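Cyclase (Streptomyces sp. R1128, PDB 3TFZ) catalyses regiospecific ring closure and aromatisation of a poly-beta-ketone intermediate in the R1128 aromatic polyketide pathway. Local coordinates at the potassium ion site. Numbering follows the deposited sequence.

The potassium ion site. Residues 31-32, 34-38. With K (potassium ion), chain B.
The potassium ion sits in the turn from the short helix 30-33 to the strand 37-42, a clear example of a site built from main-chain carbonyls and a water. The protein ligands come from one continuous stretch: Ala31 near the end of the helix, Phe34 and Pro35 in the connecting loop, and Thr37 at the start of the strand. Carbonyls close to a helix C-terminus are often left without an amide partner, which would suit them to a monovalent cation.

The bond from K to Ala31 O is 2.4 Å long, and that to Thr37 O is 2.6 Å. Phe34 O lies 2.7 Å from K, whereas Pro35 O is a looser ligand at 3.2 Å from K. Water 1, its oxygen 2.9 Å from K, adds a further bond and is itself held by the backbone oxygen of Asp32, 2.6 Å from the water oxygen. The shell is close to a square pyramid with Phe34 O at the apex. In its base Ala31 O stands across from Pro35 O, at 157° through K, and Thr37 O across from the water; further waters may be unseen.

The backbone sets the carbonyls in place. Pro35 has a helix-like conformation (phi -54°, psi -41°) after the extended Phe34, a bend that brings the Phe34 and Pro35 carbonyls to K; the Pro36 carbonyl turns outward before that of Thr37 returns to the ion.

The ion, possibly acquired from the crystallisation medium, thus probably braces the turn linking helix 30-33 to strand 37-42 of the helix-grip fold; the structure alone does not show a role in catalysis.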
# COMPACT_ATOMS: atom_id res chain seq x y z
N ALA A 31 -7.92 -7.94 20.23
CA ALA A 31 -7.58 -9.33 20.47
C ALA A 31 -8.59 -10.25 19.73
O ALA A 31 -8.26 -11.30 19.21
CB ALA A 31 -7.57 -9.62 22.01
N ASP A 32 -9.84 -9.86 19.68
CA ASP A 32 -10.83 -10.54 18.80
C ASP A 32 -10.61 -10.42 17.29
O ASP A 32 -10.73 -11.41 16.61
CB ASP A 32 -12.25 -10.07 19.13
CG ASP A 32 -12.61 -10.39 20.54
OD1 ASP A 32 -13.29 -9.52 21.18
OD2 ASP A 32 -12.18 -11.49 21.03
N PHE A 34 -7.72 -9.17 15.58
CA PHE A 34 -6.33 -9.40 15.05
C PHE A 34 -5.92 -10.73 15.47
O PHE A 34 -5.82 -10.95 16.65
CB PHE A 34 -5.30 -8.39 15.54
CG PHE A 34 -5.51 -6.95 14.97
CD1 PHE A 34 -6.26 -6.05 15.60
CD2 PHE A 34 -4.94 -6.58 13.82
CE1 PHE A 34 -6.49 -4.80 15.09
CE2 PHE A 34 -5.18 -5.29 13.29
CZ PHE A 34 -5.93 -4.41 13.93
N PRO A 35 -5.86 -11.69 14.52
CA PRO A 35 -5.50 -13.07 14.93
C PRO A 35 -4.19 -13.21 15.72
O PRO A 35 -4.13 -13.93 16.70
CB PRO A 35 -5.57 -13.88 13.58
CG PRO A 35 -6.71 -13.00 12.74
CD PRO A 35 -6.23 -11.59 13.07
N PRO A 36 -3.13 -12.49 15.33
CA PRO A 36 -1.89 -12.75 16.15
C PRO A 36 -1.93 -12.02 17.49
O PRO A 36 -1.20 -12.40 18.40
CB PRO A 36 -0.75 -12.18 15.25
CG PRO A 36 -1.45 -11.80 13.87
CD PRO A 36 -2.90 -11.49 14.27
N THR A 37 -2.82 -11.00 17.64
CA THR A 37 -3.09 -10.37 18.96
C THR A 37 -3.81 -11.21 20.01
O THR A 37 -5.02 -11.49 19.82
CB THR A 37 -3.76 -9.05 18.78
OG1 THR A 37 -2.95 -8.39 17.86
CG2 THR A 37 -3.84 -8.20 20.14
N GLU A 38 -3.10 -11.63 21.06
CA GLU A 38 -3.67 -12.50 22.10
C GLU A 38 -4.37 -11.75 23.26
O GLU A 38 -5.23 -12.27 23.95
CB GLU A 38 -2.59 -13.41 22.70
CG GLU A 38 -1.90 -14.34 21.69
CD GLU A 38 -2.87 -15.26 20.92
OE1 GLU A 38 -3.35 -16.27 21.53
OE2 GLU A 38 -3.18 -14.98 19.72
K K B . -6.65 -12.91 18.31
O HOH W 1 -8.74 -13.11 16.31